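Local coordinates for cytochrome P450 reductase (PDB 5OGX), which transfers electrons from NADH, through FAD and a [2Fe-2S] cluster, to the partner cytochrome P450 that O-demethylates guaiacol and related lignin-derived aromatics, at residues T117-L122 and V160-V165; A105-V110 and D186-T191; V238-G243 and F266-V271. All coordinates share one frame; numbering follows the deposited sequence.

Contact 1 of 3, residues T117-L122 and V160-V165; sequences TRRVLL and VLELHV. With FAD (flavin-adenine dinucleotide), chain B.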
loop_
_atom_site.group_PDB
_atom_site.type_symbol
_atom_site.label_atom_id
_atom_site.label_comp_id
_atom_site.label_asym_id
_atom_site.label_seq_id
_atom_site.Cartn_x
_atom_site.Cartn_y
_atom_site.Cartn_z
ATOM N N THR A 117 3.352 -7.841 16.829
ATOM C CA THR A 117 3.667 -6.707 15.967
ATOM C C THR A 117 5.131 -6.330 16.121
ATOM O O THR A 117 5.627 -6.204 17.246
ATOM C CB THR A 117 2.780 -5.494 16.287
ATOM O OG1 THR A 117 1.403 -5.886 16.271
ATOM C CG2 THR A 117 2.995 -4.406 15.251
ATOM N N ARG A 118 5.814 -6.143 14.990
ATOM C CA ARG A 118 7.204 -5.720 14.984
ATOM C C ARG A 118 7.403 -4.499 14.099
ATOM O O ARG A 118 6.790 -4.380 13.033
ATOM C CB ARG A 118 8.116 -6.834 14.500
ATOM C CG ARG A 118 8.470 -7.789 15.613
ATOM C CD ARG A 118 9.367 -8.923 15.167
ATOM N NE ARG A 118 9.979 -9.504 16.359
ATOM C CZ ARG A 118 11.064 -10.270 16.377
ATOM N NH1 ARG A 118 11.698 -10.585 15.251
ATOM N NH2 ARG A 118 11.513 -10.723 17.543
ATOM N N ARG A 119 8.289 -3.612 14.537
ATOM C CA ARG A 119 8.812 -2.550 13.694
ATOM C C ARG A 119 10.122 -3.028 13.091
ATOM O O ARG A 119 10.962 -3.601 13.789
ATOM C CB ARG A 119 9.039 -1.258 14.487
ATOM C CG ARG A 119 9.110 -0.005 13.598
ATOM C CD ARG A 119 9.693 1.207 14.323
ATOM N NE ARG A 119 9.163 1.369 15.679
ATOM C CZ ARG A 119 8.001 1.952 15.971
ATOM N NH1 ARG A 119 7.219 2.441 15.003
ATOM N NH2 ARG A 119 7.620 2.045 17.238
ATOM N N VAL A 120 10.293 -2.811 11.796
ATOM C CA VAL A 120 11.539 -3.139 11.123
ATOM C C VAL A 120 12.065 -1.873 10.468
ATOM O O VAL A 120 11.350 -1.227 9.695
ATOM C CB VAL A 120 11.347 -4.259 10.088
ATOM C CG1 VAL A 120 12.631 -4.484 9.329
ATOM C CG2 VAL A 120 10.855 -5.543 10.769
ATOM N N LEU A 121 13.303 -1.513 10.781
ATOM C CA LEU A 121 13.958 -0.365 10.169
ATOM C C LEU A 121 15.018 -0.889 9.213
ATOM O O LEU A 121 15.913 -1.629 9.629
ATOM C CB LEU A 121 14.587 0.549 11.222
ATOM C CG LEU A 121 13.630 1.167 12.232
ATOM C CD1 LEU A 121 14.389 2.129 13.141
ATOM C CD2 LEU A 121 12.466 1.876 11.532
ATOM N N LEU A 122 14.910 -0.518 7.940
ATOM C CA LEU A 122 15.835 -0.963 6.903
ATOM C C LEU A 122 16.642 0.229 6.413
ATOM O O LEU A 122 16.078 1.172 5.849
ATOM C CB LEU A 122 15.087 -1.597 5.727
ATOM C CG LEU A 122 14.229 -2.838 5.957
ATOM C CD1 LEU A 122 13.665 -3.293 4.612
ATOM C CD2 LEU A 122 15.071 -3.935 6.614
ATOM N N VAL A 160 16.022 5.389 5.727
ATOM C CA VAL A 160 15.704 4.322 6.667
ATOM C C VAL A 160 14.229 4.014 6.490
ATOM O O VAL A 160 13.373 4.832 6.858
ATOM C CB VAL A 160 16.012 4.711 8.118
ATOM C CG1 VAL A 160 15.589 3.589 9.057
ATOM C CG2 VAL A 160 17.507 5.036 8.295
ATOM N N LEU A 161 13.923 2.853 5.918
ATOM C CA LEU A 161 12.534 2.481 5.681
ATOM C C LEU A 161 11.930 1.896 6.951
ATOM O O LEU A 161 12.571 1.114 7.653
ATOM C CB LEU A 161 12.442 1.475 4.530
ATOM C CG LEU A 161 13.136 1.877 3.222
ATOM C CD1 LEU A 161 12.959 0.769 2.174
ATOM C CD2 LEU A 161 12.627 3.220 2.669
ATOM N N GLU A 162 10.695 2.292 7.255
ATOM C CA GLU A 162 10.006 1.848 8.466
ATOM C C GLU A 162 8.832 0.961 8.077
ATOM O O GLU A 162 7.900 1.427 7.412
ATOM C CB GLU A 162 9.513 3.034 9.300
ATOM C CG GLU A 162 8.745 2.605 10.543
ATOM C CD GLU A 162 8.171 3.784 11.314
ATOM O OE1 GLU A 162 8.426 4.923 10.899
ATOM O OE2 GLU A 162 7.469 3.558 12.320
ATOM N N LEU A 163 8.859 -0.297 8.529
ATOM C CA LEU A 163 7.788 -1.257 8.279
ATOM C C LEU A 163 7.134 -1.646 9.598
ATOM O O LEU A 163 7.804 -1.735 10.636
ATOM C CB LEU A 163 8.328 -2.532 7.587
ATOM C CG LEU A 163 9.320 -2.312 6.447
ATOM C CD1 LEU A 163 9.840 -3.657 5.917
ATOM C CD2 LEU A 163 8.655 -1.530 5.335
ATOM N N HIS A 164 5.822 -1.893 9.553
ATOM C CA HIS A 164 5.073 -2.447 10.683
ATOM C C HIS A 164 4.544 -3.806 10.259
ATOM O O HIS A 164 3.708 -3.886 9.358
ATOM C CB HIS A 164 3.897 -1.548 11.093
ATOM C CG HIS A 164 4.287 -0.141 11.416
ATOM N ND1 HIS A 164 3.354 0.845 11.649
ATOM C CD2 HIS A 164 5.503 0.447 11.547
ATOM C CE1 HIS A 164 3.977 1.982 11.911
ATOM N NE2 HIS A 164 5.280 1.768 11.860
ATOM N N VAL A 165 5.012 -4.864 10.913
ATOM C CA VAL A 165 4.761 -6.231 10.472
ATOM C C VAL A 165 3.899 -6.949 11.499
ATOM O O VAL A 165 4.265 -7.027 12.676
ATOM C CB VAL A 165 6.082 -6.987 10.261
ATOM C CG1 VAL A 165 5.807 -8.370 9.669
ATOM C CG2 VAL A 165 7.005 -6.178 9.358
HETATM P PA FAD B . 1.732 -16.665 4.278
HETATM O O1A FAD B . 2.732 -17.794 4.348
HETATM O O2A FAD B . 1.563 -16.076 2.899
HETATM O O5B FAD B . 0.250 -17.165 4.803
HETATM C C5B FAD B . 0.168 -18.216 5.739
HETATM C C4B FAD B . -1.322 -18.660 5.810
HETATM O O4B FAD B . -2.021 -17.746 6.426
HETATM C C3B FAD B . -1.916 -18.755 4.394
HETATM O O3B FAD B . -2.796 -19.786 4.354
HETATM C C2B FAD B . -2.614 -17.389 4.190
HETATM O O2B FAD B . -3.697 -17.472 3.163
HETATM C C1B FAD B . -3.057 -17.081 5.380
HETATM N N9A FAD B . -2.969 -15.668 5.644
HETATM C C8A FAD B . -2.203 -14.781 4.995
HETATM N N7A FAD B . -2.389 -13.583 5.567
HETATM C C5A FAD B . -3.262 -13.743 6.578
HETATM C C6A FAD B . -3.788 -12.846 7.476
HETATM N N6A FAD B . -3.692 -11.428 7.773
HETATM N N1A FAD B . -4.645 -13.256 8.401
HETATM C C2A FAD B . -5.008 -14.562 8.459
HETATM N N3A FAD B . -4.493 -15.456 7.577
HETATM C C4A FAD B . -3.616 -15.031 6.636
HETATM N N1 FAD B . 1.441 -7.005 6.141
HETATM C C2 FAD B . 1.953 -6.313 7.318
HETATM O O2 FAD B . 2.070 -6.892 8.346
HETATM N N3 FAD B . 2.345 -4.901 7.209
HETATM C C4 FAD B . 2.225 -4.150 5.997
HETATM O O4 FAD B . 2.536 -3.007 5.952
HETATM C C4X FAD B . 1.672 -4.877 4.814
HETATM N N5 FAD B . 1.563 -4.167 3.576
HETATM C C5X FAD B . 1.009 -4.888 2.433
HETATM C C6 FAD B . 0.842 -4.178 1.240
HETATM C C7 FAD B . 0.313 -4.883 0.156
HETATM C C7M FAD B . 0.220 -3.965 -1.063
HETATM C C8 FAD B . -0.032 -6.229 0.259
HETATM C C8M FAD B . -0.590 -6.915 -0.982
HETATM C C9 FAD B . 0.126 -6.927 1.452
HETATM C C9A FAD B . 0.639 -6.240 2.534
HETATM N N10 FAD B . 0.803 -6.990 3.791
HETATM C C10 FAD B . 1.305 -6.273 4.916
HETATM C "C1'" FAD B . 0.494 -8.427 3.878
HETATM C "C2'" FAD B . 1.933 -9.081 3.732
HETATM O "O2'" FAD B . 2.556 -8.833 2.479
HETATM C "C3'" FAD B . 1.958 -10.613 3.928
HETATM O "O3'" FAD B . 0.933 -11.165 3.153
HETATM C "C4'" FAD B . 1.746 -10.997 5.405
HETATM O "O4'" FAD B . 2.804 -10.506 6.183
HETATM C "C5'" FAD B . 1.672 -12.529 5.577
HETATM O "O5'" FAD B . 2.735 -13.128 4.861
HETATM P P FAD B . 3.356 -14.550 5.394
HETATM O O1P FAD B . 4.365 -15.012 4.379
HETATM O O2P FAD B . 3.844 -14.431 6.819
HETATM O O3P FAD B . 2.068 -15.562 5.430
#

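Contact 2 of 3, residues A105-V110 and D186-T191; sequences ATVLEV and DRVEAT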
loop_
_atom_site.group_PDB
_atom_site.type_symbol
_atom_site.label_atom_id
_atom_site.label_comp_id
_atom_site.label_asym_id
_atom_site.label_seq_id
_atom_site.Cartn_x
_atom_site.Cartn_y
_atom_site.Cartn_z
ATOM N N ALA A 105 19.572 -2.944 1.146
ATOM C CA ALA A 105 18.887 -2.692 2.410
ATOM C C ALA A 105 19.494 -3.531 3.523
ATOM O O ALA A 105 19.716 -4.732 3.341
ATOM C CB ALA A 105 17.395 -3.007 2.292
ATOM N N THR A 106 19.737 -2.901 4.680
ATOM C CA THR A 106 20.330 -3.562 5.838
ATOM C C THR A 106 19.454 -3.326 7.058
ATOM O O THR A 106 19.030 -2.193 7.312
ATOM C CB THR A 106 21.760 -3.049 6.109
ATOM O OG1 THR A 106 22.556 -3.200 4.927
ATOM C CG2 THR A 106 22.401 -3.831 7.246
ATOM N N VAL A 107 19.173 -4.387 7.811
ATOM C CA VAL A 107 18.344 -4.234 9.002
ATOM C C VAL A 107 19.104 -3.391 10.017
ATOM O O VAL A 107 20.201 -3.758 10.459
ATOM C CB VAL A 107 17.957 -5.596 9.596
ATOM C CG1 VAL A 107 17.127 -5.392 10.857
ATOM C CG2 VAL A 107 17.183 -6.432 8.577
ATOM N N LEU A 108 18.530 -2.245 10.377
ATOM C CA LEU A 108 19.079 -1.419 11.444
ATOM C C LEU A 108 18.468 -1.744 12.795
ATOM O O LEU A 108 19.170 -1.693 13.813
ATOM C CB LEU A 108 18.867 0.060 11.127
ATOM C CG LEU A 108 19.556 0.558 9.859
ATOM C CD1 LEU A 108 19.380 2.062 9.719
ATOM C CD2 LEU A 108 21.032 0.169 9.835
ATOM N N GLU A 109 17.191 -2.104 12.831
ATOM C CA GLU A 109 16.534 -2.455 14.081
ATOM C C GLU A 109 15.332 -3.333 13.781
ATOM O O GLU A 109 14.663 -3.150 12.758
ATOM C CB GLU A 109 16.084 -1.210 14.853
ATOM C CG GLU A 109 15.306 -1.530 16.127
ATOM C CD GLU A 109 15.109 -0.320 17.019
ATOM O OE1 GLU A 109 14.741 0.750 16.496
ATOM O OE2 GLU A 109 15.334 -0.441 18.243
ATOM N N VAL A 110 15.076 -4.290 14.666
ATOM C CA VAL A 110 13.824 -5.034 14.686
ATOM C C VAL A 110 13.346 -5.049 16.129
ATOM O O VAL A 110 14.091 -5.451 17.035
ATOM C CB VAL A 110 13.969 -6.457 14.111
ATOM C CG1 VAL A 110 15.175 -7.162 14.684
ATOM C CG2 VAL A 110 12.704 -7.261 14.360
ATOM N N ASP A 186 21.461 -7.916 9.051
ATOM C CA ASP A 186 21.073 -8.727 7.901
ATOM C C ASP A 186 20.866 -7.857 6.669
ATOM O O ASP A 186 20.238 -6.797 6.739
ATOM C CB ASP A 186 19.778 -9.492 8.174
ATOM C CG ASP A 186 19.918 -10.552 9.232
ATOM O OD1 ASP A 186 21.062 -10.957 9.541
ATOM O OD2 ASP A 186 18.861 -11.014 9.721
ATOM N N ARG A 187 21.372 -8.321 5.529
ATOM C CA ARG A 187 20.958 -7.767 4.246
ATOM C C ARG A 187 19.621 -8.366 3.838
ATOM O O ARG A 187 19.354 -9.549 4.074
ATOM C CB ARG A 187 22.010 -8.046 3.173
ATOM C CG ARG A 187 23.196 -7.089 3.194
ATOM C CD ARG A 187 22.805 -5.720 2.647
ATOM N NE ARG A 187 22.273 -5.809 1.290
ATOM C CZ ARG A 187 23.024 -5.937 0.201
ATOM N NH1 ARG A 187 24.346 -5.991 0.306
ATOM N NH2 ARG A 187 22.454 -6.017 -0.996
ATOM N N VAL A 188 18.768 -7.552 3.225
ATOM C CA VAL A 188 17.424 -7.985 2.857
ATOM C C VAL A 188 17.206 -7.660 1.389
ATOM O O VAL A 188 17.424 -6.523 0.963
ATOM C CB VAL A 188 16.349 -7.301 3.733
ATOM C CG1 VAL A 188 14.939 -7.609 3.226
ATOM C CG2 VAL A 188 16.510 -7.718 5.198
ATOM N N GLU A 189 16.785 -8.656 0.615
ATOM C CA GLU A 189 16.471 -8.434 -0.789
ATOM C C GLU A 189 15.142 -7.696 -0.883
ATOM O O GLU A 189 14.128 -8.153 -0.335
ATOM C CB GLU A 189 16.408 -9.765 -1.533
ATOM C CG GLU A 189 16.162 -9.637 -3.028
ATOM C CD GLU A 189 16.183 -10.979 -3.731
ATOM O OE1 GLU A 189 16.451 -11.998 -3.064
ATOM O OE2 GLU A 189 15.925 -11.009 -4.950
ATOM N N ALA A 190 15.140 -6.555 -1.567
ATOM C CA ALA A 190 13.967 -5.693 -1.557
ATOM C C ALA A 190 13.971 -4.827 -2.809
ATOM O O ALA A 190 15.030 -4.437 -3.305
ATOM C CB ALA A 190 13.938 -4.810 -0.305
ATOM N N THR A 191 12.770 -4.528 -3.311
ATOM C CA THR A 191 12.605 -3.601 -4.423
ATOM C C THR A 191 11.486 -2.628 -4.080
ATOM O O THR A 191 10.551 -2.957 -3.349
ATOM C CB THR A 191 12.271 -4.310 -5.727
ATOM O OG1 THR A 191 11.055 -5.047 -5.546
ATOM C CG2 THR A 191 13.382 -5.292 -6.101
HETATM O O HOH W 1 19.490 -5.492 -0.302
#

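Contact 3 of 3, residues V238-G243 and F266-V271; sequences VLLYHG and FRFVPV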
loop_
_atom_site.group_PDB
_atom_site.type_symbol
_atom_site.label_atom_id
_atom_site.label_comp_id
_atom_site.label_asym_id
_atom_site.label_seq_id
_atom_site.Cartn_x
_atom_site.Cartn_y
_atom_site.Cartn_z
ATOM N N VAL A 238 -7.958 15.534 10.130
ATOM C CA VAL A 238 -7.454 14.205 9.795
ATOM C C VAL A 238 -7.873 13.291 10.936
ATOM O O VAL A 238 -7.384 13.446 12.064
ATOM C CB VAL A 238 -5.927 14.206 9.625
ATOM C CG1 VAL A 238 -5.392 12.787 9.423
ATOM C CG2 VAL A 238 -5.497 15.138 8.499
ATOM N N LEU A 239 -8.789 12.361 10.670
ATOM C CA LEU A 239 -9.267 11.411 11.666
ATOM C C LEU A 239 -8.665 10.046 11.354
ATOM O O LEU A 239 -8.937 9.471 10.289
ATOM C CB LEU A 239 -10.790 11.325 11.676
ATOM C CG LEU A 239 -11.611 12.593 11.858
ATOM C CD1 LEU A 239 -13.070 12.206 12.050
ATOM C CD2 LEU A 239 -11.120 13.374 13.044
ATOM N N LEU A 240 -7.837 9.537 12.262
ATOM C CA LEU A 240 -7.117 8.289 12.037
ATOM C C LEU A 240 -7.622 7.255 13.042
ATOM O O LEU A 240 -7.426 7.416 14.250
ATOM C CB LEU A 240 -5.614 8.518 12.182
ATOM C CG LEU A 240 -4.698 7.302 12.159
ATOM C CD1 LEU A 240 -4.931 6.449 10.907
ATOM C CD2 LEU A 240 -3.252 7.764 12.262
ATOM N N TYR A 241 -8.302 6.219 12.552
ATOM C CA TYR A 241 -8.846 5.169 13.411
ATOM C C TYR A 241 -7.989 3.923 13.262
ATOM O O TYR A 241 -7.676 3.515 12.140
ATOM C CB TYR A 241 -10.302 4.837 13.056
ATOM C CG TYR A 241 -11.271 5.978 13.247
ATOM C CD1 TYR A 241 -11.399 6.957 12.280
ATOM C CD2 TYR A 241 -12.064 6.068 14.396
ATOM C CE1 TYR A 241 -12.279 8.008 12.435
ATOM C CE2 TYR A 241 -12.950 7.122 14.567
ATOM C CZ TYR A 241 -13.060 8.084 13.578
ATOM O OH TYR A 241 -13.933 9.141 13.703
ATOM N N HIS A 242 -7.615 3.309 14.385
ATOM C CA HIS A 242 -6.810 2.087 14.364
ATOM C C HIS A 242 -7.662 0.935 14.886
ATOM O O HIS A 242 -7.961 0.875 16.082
ATOM C CB HIS A 242 -5.544 2.262 15.199
ATOM C CG HIS A 242 -4.560 1.149 15.033
ATOM N ND1 HIS A 242 -3.567 0.883 15.952
ATOM C CD2 HIS A 242 -4.409 0.240 14.036
ATOM C CE1 HIS A 242 -2.852 -0.149 15.534
ATOM N NE2 HIS A 242 -3.331 -0.548 14.366
ATOM N N GLY A 243 -8.051 0.020 13.995
ATOM C CA GLY A 243 -8.916 -1.073 14.412
ATOM C C GLY A 243 -8.105 -2.298 14.782
ATOM O O GLY A 243 -7.400 -2.857 13.937
ATOM N N PHE A 266 -6.275 16.968 13.981
ATOM C CA PHE A 266 -5.919 15.560 13.966
ATOM C C PHE A 266 -6.487 14.867 15.196
ATOM O O PHE A 266 -6.438 15.406 16.312
ATOM C CB PHE A 266 -4.397 15.389 13.937
ATOM C CG PHE A 266 -3.947 13.953 14.049
ATOM C CD1 PHE A 266 -3.959 13.121 12.932
ATOM C CD2 PHE A 266 -3.553 13.427 15.268
ATOM C CE1 PHE A 266 -3.536 11.789 13.034
ATOM C CE2 PHE A 266 -3.143 12.104 15.380
ATOM C CZ PHE A 266 -3.143 11.280 14.258
ATOM N N ARG A 267 -7.034 13.671 14.987
ATOM C CA ARG A 267 -7.443 12.810 16.090
ATOM C C ARG A 267 -6.993 11.397 15.795
ATOM O O ARG A 267 -7.071 10.942 14.653
ATOM C CB ARG A 267 -8.968 12.815 16.316
ATOM C CG ARG A 267 -9.637 14.161 16.113
ATOM C CD ARG A 267 -10.859 14.364 17.012
ATOM N NE ARG A 267 -11.979 13.492 16.660
ATOM C CZ ARG A 267 -13.174 13.917 16.248
ATOM N NH1 ARG A 267 -13.422 15.214 16.102
ATOM N NH2 ARG A 267 -14.124 13.035 15.967
ATOM N N PHE A 268 -6.539 10.702 16.828
ATOM C CA PHE A 268 -6.191 9.291 16.744
ATOM C C PHE A 268 -7.140 8.508 17.638
ATOM O O PHE A 268 -7.257 8.807 18.832
ATOM C CB PHE A 268 -4.743 9.043 17.180
ATOM C CG PHE A 268 -4.322 7.621 17.052
ATOM C CD1 PHE A 268 -4.148 7.057 15.789
ATOM C CD2 PHE A 268 -4.114 6.836 18.173
ATOM C CE1 PHE A 268 -3.759 5.746 15.652
ATOM C CE2 PHE A 268 -3.733 5.511 18.041
ATOM C CZ PHE A 268 -3.555 4.968 16.781
ATOM N N VAL A 269 -7.789 7.496 17.072
ATOM C CA VAL A 269 -8.868 6.783 17.753
ATOM C C VAL A 269 -8.654 5.276 17.662
ATOM O O VAL A 269 -8.972 4.658 16.630
ATOM C CB VAL A 269 -10.237 7.146 17.160
ATOM C CG1 VAL A 269 -11.358 6.479 17.951
ATOM C CG2 VAL A 269 -10.419 8.654 17.085
ATOM N N PRO A 270 -8.127 4.645 18.706
ATOM C CA PRO A 270 -8.138 3.180 18.759
ATOM C C PRO A 270 -9.565 2.667 18.837
ATOM O O PRO A 270 -10.437 3.297 19.440
ATOM C CB PRO A 270 -7.361 2.866 20.047
ATOM C CG PRO A 270 -6.548 4.088 20.306
ATOM C CD PRO A 270 -7.384 5.235 19.834
ATOM N N VAL A 271 -9.809 1.524 18.194
ATOM C CA VAL A 271 -11.113 0.865 18.233
ATOM C C VAL A 271 -10.873 -0.619 18.437
ATOM O O VAL A 271 -10.221 -1.258 17.605
ATOM C CB VAL A 271 -11.938 1.106 16.949
ATOM C CG1 VAL A 271 -13.370 0.624 17.156
ATOM C CG2 VAL A 271 -11.937 2.598 16.567
#

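Contact 1 of 3, residues T117-L122 and V160-V165
Arg119 and Glu162 both send CG anti to the backbone N (chi1 -160° and 178°), but the Glu162 chain runs on extended while that of Arg119 bends at chi3, bringing its guanidinium round to the carboxylate. The resulting salt bridge, Arg119 NH1 to Glu162 OE2 at 2.9 Å, meets the oxygen on its anti side but out of the carboxylate plane, in a bent bond (138°). His164 NE2 donates to the same Glu162 OE2, also at 2.9 Å, nearly straight and in the imidazole plane, from the opposite face of the carboxylate. OE2 further pairs with Arg255, while Arg119 NH2 reaches Asp252 and His164 ND1 bonds Tyr251. A leucine in place of Glu162 would probably leave His164 NE2 without its acceptor, its ring freer to turn, and Arg119 and Arg255 without the carboxylate between them.

Beneath these groups the strands pair antiparallel, with two backbone bonds at each of Arg118–Val165, Val120–Leu163 and Leu122–Leu161. His164 O accepts from FAD N3 at 2.7 Å. The face carrying Val120 and Leu163 is largely apolar: Val120 CG2 meets Val165 CG2 at 4.1 Å, and Leu122 CD1 meets Leu163 CD1. Arg118, also on it, turns away to Asp112 and Leu178 O.

In the FAD-binding domain's antiparallel sheet, strand 117-124 lies between 101-114 and the outermost strand 160-166, while Leu163 packs on strand 135-139 and Val165 on helix 174-178.

Contact 2 of 3, residues A105-V110 and D186-T191
Val107 and Val188 cross at an angle on the buried side of this strand pair, Val107 CG2 against Val188 CG2 at 3.7 Å. In both residues CG2 lies beside the backbone N and anti to the carbonyl carbon, and this is the branch that makes the contact. The same methyl of Val107 also rests against the Asp186 carbonyl oxygen and approaches Asp186 CB. Val188 continues onto Leu138 and Val107 onto Leu122, so the two valines link the flanking strands 135-139 and 117-124.

Thr106 and Arg187 form a non-hydrogen-bonded antiparallel pair on the other face. The Arg187 chain, bent at chi2 (-74°) and again at chi3, folds back over the neighbouring strand. Its CD comes 3.4 Å from Thr106 OG1 and 3.3 Å from Ala105 O, alongside the backbone.

This fold brings the guanidinium to a water lying in its plane, at its edge. The water accepts from Arg187 NH2 at 3.1 Å and from Ala105 N at 2.9 Å, and donates to Val188 O at 2.6 Å. It thus mediates between the two backbones where the strands, their N-to-C directions 130° apart and so well short of antiparallel, splay. Direct backbone bonds are few: Val107 N to Asp186 O at 2.8 Å, and Val188 N to Ala105 O, whose donor is tilted from the carbonyl plane. Asp186 itself turns its carboxylate to Ala183 N. Farther along, Leu108 and Glu109 form a classic beta bulge opposite Leu121.

The chemistry is therefore divided: the valine face joins the domain's apolar interior, whereas on the Thr106 face a hydrated arginine supplements sparse backbone pairing, and its charge would probably help polarise the bridging water.

Contact 3 of 3, residues V238-G243 and F266-V271
Arg267 N donates to Val238 O in the first of five backbone hydrogen bonds, which run on to Val271 N with His242 O and hold two parallel strands, their short axes inclined by 19°, in register. The bond from His242 N to Val269 O, 2.9 Å, reaches its acceptor from above the carbonyl plane.

Aromatic and aliphatic packing fills one face. Leu240 CG sits in the plane of the Phe268 ring, at its edge, 3.7 Å from Phe268 CD1, while His242 CB touches Phe268 CZ at 3.7 Å. Leu240 CB also meets Phe266 CE1, and Val238 CG1 approaches Phe266 CD1 at 3.8 Å. On the opposite face the Tyr241 ring lies alongside Val269, its CD2 3.5 Å from Val269 CB, with Val271 CG2 at the ring edge.

A mixed contact completes that face. With the Arg267 chain bent at chi2 and chi3 (-68°), Arg267 and Leu239 run side by side, Leu239 CD2 over one face of the guanidinium, toward its rim. Tyr241 OH is hydrogen-bonded to Asp292 on this face, and His242 NE2 to Gly216 O on the other.

The strands belong to a right-handed beta-alpha-beta crossover in the NAD-binding domain, connected by helix 253-262; Phe256 stacks on Phe268. Helix 219-232 packs on the same face through Leu222 and Leu230, and strand 210-215 flanks strand 238-244.

Contacts 1 and 2 share the antiparallel sheet of the FAD-binding domain. Their centres are 10 Å apart, and they touch where adjacent strands 101-114 and 117-124 pair through Leu121 with Leu108 and Glu109. Contact 1 is nested along the chain within the loop closed by contact 2. Contact 3 follows both, in the parallel sheet of the NAD-binding domain, its centre about 20 Å from that of contact 1 and 30 Å from that of contact 2. Salt bridges of Arg119 and Glu162 to Asp252 and Arg255 in the NAD-binding domain put contact 1 at the domain boundary, its nearest atoms about 7 Å from contact 3, consistent with FAD placed to receive electrons from NADH.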